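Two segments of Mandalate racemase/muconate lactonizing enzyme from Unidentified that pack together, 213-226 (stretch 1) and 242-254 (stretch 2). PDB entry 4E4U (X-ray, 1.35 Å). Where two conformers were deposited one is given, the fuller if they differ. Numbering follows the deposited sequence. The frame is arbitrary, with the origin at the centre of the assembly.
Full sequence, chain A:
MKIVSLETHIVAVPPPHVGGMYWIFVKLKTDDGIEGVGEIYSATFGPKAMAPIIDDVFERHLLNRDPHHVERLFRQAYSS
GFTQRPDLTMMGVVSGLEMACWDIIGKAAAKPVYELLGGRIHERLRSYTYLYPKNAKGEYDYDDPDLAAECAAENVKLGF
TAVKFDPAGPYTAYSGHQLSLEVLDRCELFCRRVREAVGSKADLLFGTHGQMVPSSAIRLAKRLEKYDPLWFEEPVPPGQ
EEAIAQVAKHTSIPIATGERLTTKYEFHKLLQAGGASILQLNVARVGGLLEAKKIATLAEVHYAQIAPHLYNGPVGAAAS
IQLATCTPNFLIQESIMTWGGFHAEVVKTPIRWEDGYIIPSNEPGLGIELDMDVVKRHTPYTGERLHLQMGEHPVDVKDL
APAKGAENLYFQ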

# COMPACT_ATOMS: atom_id res chain seq x y z
N VAL A 213 -3.48 -15.03 20.95
CA VAL A 213 -3.38 -13.76 20.24
C VAL A 213 -2.13 -13.83 19.34
O VAL A 213 -1.22 -14.63 19.59
CB VAL A 213 -3.29 -12.56 21.21
CG1 VAL A 213 -4.55 -12.46 22.05
CG2 VAL A 213 -2.04 -12.66 22.11
N PRO A 214 -2.08 -13.02 18.28
CA PRO A 214 -0.95 -13.12 17.35
C PRO A 214 0.42 -12.96 17.99
O PRO A 214 1.35 -13.65 17.59
CB PRO A 214 -1.21 -12.00 16.32
CG PRO A 214 -2.37 -11.23 16.83
CD PRO A 214 -3.12 -12.09 17.80
N SER A 215 0.57 -12.09 18.98
CA SER A 215 1.89 -11.89 19.57
C SER A 215 2.39 -13.17 20.26
O SER A 215 3.59 -13.47 20.26
CB SER A 215 1.90 -10.70 20.53
OG SER A 215 1.16 -10.99 21.70
N SER A 216 1.46 -13.93 20.83
CA SER A 216 1.78 -15.20 21.47
C SER A 216 2.08 -16.28 20.44
O SER A 216 3.03 -17.05 20.59
CB SER A 216 0.64 -15.62 22.40
OG SER A 216 0.89 -16.87 23.02
N ALA A 217 1.26 -16.33 19.39
CA ALA A 217 1.51 -17.27 18.29
C ALA A 217 2.89 -17.07 17.67
O ALA A 217 3.56 -18.03 17.31
CB ALA A 217 0.42 -17.16 17.23
N ILE A 218 3.31 -15.82 17.55
CA ILE A 218 4.64 -15.52 17.01
C ILE A 218 5.75 -16.01 17.95
O ILE A 218 6.73 -16.62 17.50
CB ILE A 218 4.77 -14.02 16.66
CG1 ILE A 218 3.89 -13.72 15.44
CG2 ILE A 218 6.22 -13.62 16.40
CD1 ILE A 218 3.65 -12.24 15.21
N ARG A 219 5.61 -15.76 19.25
CA ARG A 219 6.56 -16.29 20.23
C ARG A 219 6.66 -17.82 20.12
O ARG A 219 7.76 -18.38 20.14
CB ARG A 219 6.17 -15.90 21.66
CG ARG A 219 6.47 -14.45 22.00
CD ARG A 219 6.02 -14.10 23.40
NE ARG A 219 6.75 -14.84 24.43
CZ ARG A 219 6.33 -14.97 25.69
NH1 ARG A 219 5.18 -14.42 26.07
NH2 ARG A 219 7.06 -15.66 26.56
N LEU A 220 5.52 -18.48 19.97
CA LEU A 220 5.50 -19.93 19.85
C LEU A 220 6.16 -20.38 18.56
O LEU A 220 6.98 -21.30 18.55
CB LEU A 220 4.07 -20.46 19.94
CG LEU A 220 3.92 -21.98 19.72
CD1 LEU A 220 4.80 -22.77 20.69
CD2 LEU A 220 2.45 -22.39 19.85
N ALA A 221 5.82 -19.73 17.45
CA ALA A 221 6.40 -20.10 16.16
C ALA A 221 7.93 -20.06 16.18
O ALA A 221 8.58 -20.96 15.64
CB ALA A 221 5.85 -19.21 15.05
N LYS A 222 8.51 -19.04 16.81
CA LYS A 222 9.97 -18.94 16.84
C LYS A 222 10.60 -20.15 17.52
O LYS A 222 11.66 -20.60 17.11
CB LYS A 222 10.44 -17.63 17.49
CG LYS A 222 9.98 -16.35 16.80
CD LYS A 222 9.77 -16.47 15.29
CE LYS A 222 11.05 -16.28 14.50
NZ LYS A 222 10.76 -16.23 13.03
N ARG A 223 9.92 -20.68 18.54
CA ARG A 223 10.39 -21.87 19.24
C ARG A 223 10.24 -23.15 18.43
O ARG A 223 11.03 -24.08 18.57
CB ARG A 223 9.62 -22.04 20.54
CG ARG A 223 9.99 -21.04 21.61
CD ARG A 223 8.95 -21.09 22.70
NE ARG A 223 9.25 -20.26 23.87
CZ ARG A 223 9.64 -20.75 25.05
NH1 ARG A 223 9.83 -22.05 25.21
NH2 ARG A 223 9.83 -19.92 26.06
N LEU A 224 9.22 -23.19 17.57
CA LEU A 224 8.91 -24.40 16.83
C LEU A 224 9.71 -24.53 15.54
O LEU A 224 9.81 -25.63 14.98
CB LEU A 224 7.42 -24.48 16.52
CG LEU A 224 6.49 -24.49 17.74
CD1 LEU A 224 5.06 -24.72 17.28
CD2 LEU A 224 6.92 -25.54 18.77
N GLU A 225 10.26 -23.42 15.05
CA GLU A 225 10.93 -23.43 13.75
C GLU A 225 12.05 -24.47 13.65
O GLU A 225 12.23 -25.09 12.60
CB GLU A 225 11.43 -22.03 13.37
CG GLU A 225 10.30 -21.12 12.90
CD GLU A 225 10.72 -19.67 12.67
OE1 GLU A 225 11.89 -19.32 12.92
OE2 GLU A 225 9.86 -18.87 12.25
N LYS A 226 12.78 -24.68 14.74
CA LYS A 226 13.90 -25.62 14.70
C LYS A 226 13.46 -27.06 14.44
O LYS A 226 14.29 -27.90 14.08
CB LYS A 226 14.73 -25.54 15.99
CG LYS A 226 14.01 -26.04 17.24
CD LYS A 226 14.90 -25.97 18.49
CE LYS A 226 15.00 -24.55 19.07
NZ LYS A 226 13.69 -24.03 19.60
N GLU A 242 -6.24 -10.11 9.09
CA GLU A 242 -5.00 -9.37 9.27
C GLU A 242 -4.19 -9.94 10.43
O GLU A 242 -2.96 -10.02 10.36
CB GLU A 242 -5.30 -7.89 9.47
CG GLU A 242 -5.80 -7.19 8.18
CD GLU A 242 -7.15 -7.72 7.66
OE1 GLU A 242 -8.02 -8.08 8.48
OE2 GLU A 242 -7.34 -7.78 6.42
N ALA A 243 -4.87 -10.40 11.47
CA ALA A 243 -4.20 -10.95 12.64
C ALA A 243 -3.51 -12.27 12.31
O ALA A 243 -2.36 -12.48 12.70
CB ALA A 243 -5.19 -11.14 13.77
N ILE A 244 -4.18 -13.15 11.58
CA ILE A 244 -3.54 -14.40 11.22
C ILE A 244 -2.41 -14.16 10.21
O ILE A 244 -1.35 -14.81 10.28
CB ILE A 244 -4.57 -15.47 10.77
CG1 ILE A 244 -3.92 -16.85 10.69
CG2 ILE A 244 -5.23 -15.10 9.44
CD1 ILE A 244 -4.93 -17.96 10.53
N ALA A 245 -2.58 -13.19 9.33
CA ALA A 245 -1.51 -12.83 8.39
C ALA A 245 -0.27 -12.29 9.10
O ALA A 245 0.85 -12.48 8.63
CB ALA A 245 -2.00 -11.84 7.35
N GLN A 246 -0.47 -11.60 10.22
CA GLN A 246 0.66 -11.12 11.01
C GLN A 246 1.53 -12.28 11.48
O GLN A 246 2.76 -12.19 11.49
CB GLN A 246 0.17 -10.29 12.19
CG GLN A 246 -0.09 -8.84 11.81
CD GLN A 246 1.14 -8.16 11.24
OE1 GLN A 246 2.23 -8.25 11.80
NE2 GLN A 246 0.98 -7.49 10.10
N VAL A 247 0.90 -13.39 11.87
CA VAL A 247 1.64 -14.57 12.29
C VAL A 247 2.42 -15.13 11.09
O VAL A 247 3.63 -15.39 11.17
CB VAL A 247 0.74 -15.65 12.91
CG1 VAL A 247 1.57 -16.84 13.37
CG2 VAL A 247 -0.06 -15.08 14.07
N ALA A 248 1.75 -15.26 9.95
CA ALA A 248 2.40 -15.79 8.75
C ALA A 248 3.62 -14.96 8.35
O ALA A 248 4.64 -15.49 7.93
CB ALA A 248 1.41 -15.87 7.60
N LYS A 249 3.51 -13.64 8.49
CA LYS A 249 4.61 -12.75 8.12
C LYS A 249 5.85 -12.95 8.99
O LYS A 249 6.96 -12.69 8.55
CB LYS A 249 4.16 -11.29 8.22
CG LYS A 249 3.22 -10.88 7.09
CD LYS A 249 2.58 -9.53 7.36
CE LYS A 249 1.43 -9.28 6.38
NZ LYS A 249 0.62 -8.09 6.74
N HIS A 250 5.64 -13.44 10.21
CA HIS A 250 6.71 -13.51 11.20
C HIS A 250 7.25 -14.91 11.45
O HIS A 250 8.04 -15.11 12.37
CB HIS A 250 6.25 -12.88 12.52
CG HIS A 250 6.31 -11.39 12.53
ND1 HIS A 250 7.44 -10.70 12.89
CD2 HIS A 250 5.39 -10.46 12.18
CE1 HIS A 250 7.21 -9.40 12.79
NE2 HIS A 250 5.97 -9.23 12.35
N THR A 251 6.83 -15.88 10.65
CA THR A 251 7.38 -17.22 10.72
C THR A 251 7.53 -17.86 9.35
O THR A 251 6.77 -17.58 8.42
CB THR A 251 6.57 -18.15 11.67
OG1 THR A 251 7.24 -19.42 11.77
CG2 THR A 251 5.17 -18.39 11.13
N SER A 252 8.53 -18.73 9.25
CA SER A 252 8.73 -19.54 8.06
C SER A 252 7.88 -20.81 8.06
O SER A 252 7.82 -21.51 7.06
CB SER A 252 10.21 -19.92 7.92
OG SER A 252 10.69 -20.50 9.12
N ILE A 253 7.25 -21.13 9.19
CA ILE A 253 6.38 -22.31 9.24
C ILE A 253 5.10 -21.99 8.48
O ILE A 253 4.47 -20.96 8.73
CB ILE A 253 6.00 -22.68 10.68
CG1 ILE A 253 7.26 -22.87 11.54
CG2 ILE A 253 5.11 -23.92 10.70
CD1 ILE A 253 6.97 -22.97 13.03
N PRO A 254 4.69 -22.86 7.54
CA PRO A 254 3.43 -22.60 6.83
C PRO A 254 2.25 -22.47 7.79
O PRO A 254 2.14 -23.27 8.72
CB PRO A 254 3.26 -23.84 5.95
CG PRO A 254 4.65 -24.30 5.71
CD PRO A 254 5.36 -24.07 7.03
O HOH W 1 12.96 -19.60 10.23

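The helix that starts at Pro-214 and the helix running through Glu-242 to Ala-248 lie side by side and run in nearly the same direction, their axes inclined by 22° and 9.0 Å apart at closest approach. Ile-218 and Val-247 mark the register, their CA atoms 5.7 Å apart; farther along, the loop after the second helix takes over, and Ala-221 faces Thr-251. The contact buries 539 Å², apolar between the helices and mixed apolar and polar at the far end.

Val-247, its CA-to-CB bond sideways to stretch 1, packs against the first turns of that helix. Its t rotamer (chi1 -178°) brings CG2 to 3.8 Å from Ala-217 CB and 4.0 Å from Pro-214 CB. Ala-217 points toward the partner and, ending at CB, lets the valine methyl settle close to the helix. Pro-214, in the first turn, also points toward the partner and lays its ring against Ala-243, with CG 4.2 Å from Ala-243 CB. Ile-218 leaves its helix sideways, but its extended m,t conformation carries the end nearer: CD1 lies 3.8 Å from both Gln-246 O and His-250 CB, while CG1 packs 4.0 Å from Val-247 CA.

Beyond the second helix, Ile-253 (m,t) points toward stretch 1 and sets CD1 3.8 Å from Leu-224 CB and 4.4 Å from Ala-221 CB. Its CG1 also touches the aliphatic part of Glu-225, 3.8 Å from Glu-225 CG, so one glutamate side chain serves both the apolar and the polar contact.

The polar bonds there centre on Glu-225 OE2. Chi1 of -76° and chi2 of 173° extend the side chain along the loop, where OE2 accepts hydrogen bonds from Thr-251 OG1 (2.7 Å) and from the backbone Ser-252 N (3.3 Å, N-H...O angle 157°). Thr-251, in its t rotamer, works in two directions: OG1 donates to the carboxylate and accepts from Ile-253 N at 3.1 Å, bracing the turn of the loop. A water joins the other carboxylate oxygen to the loop, 2.9 Å from Glu-225 OE1 in a weak bond and 2.7 Å from Ser-252 OG.

Lys-222 completes the network. Its CA-to-CB bond points away from stretch 2, yet the chain bends back through chi2 of -30°, between wells, and chi3 of -85°. This path delivers NZ to His-250 O, a 3.0 Å hydrogen bond, and to Glu-225 OE2, a 2.9 Å salt bridge within stretch 1. The ammonium thus offsets the carboxylate charge while binding the backbone carbonyl of His-250.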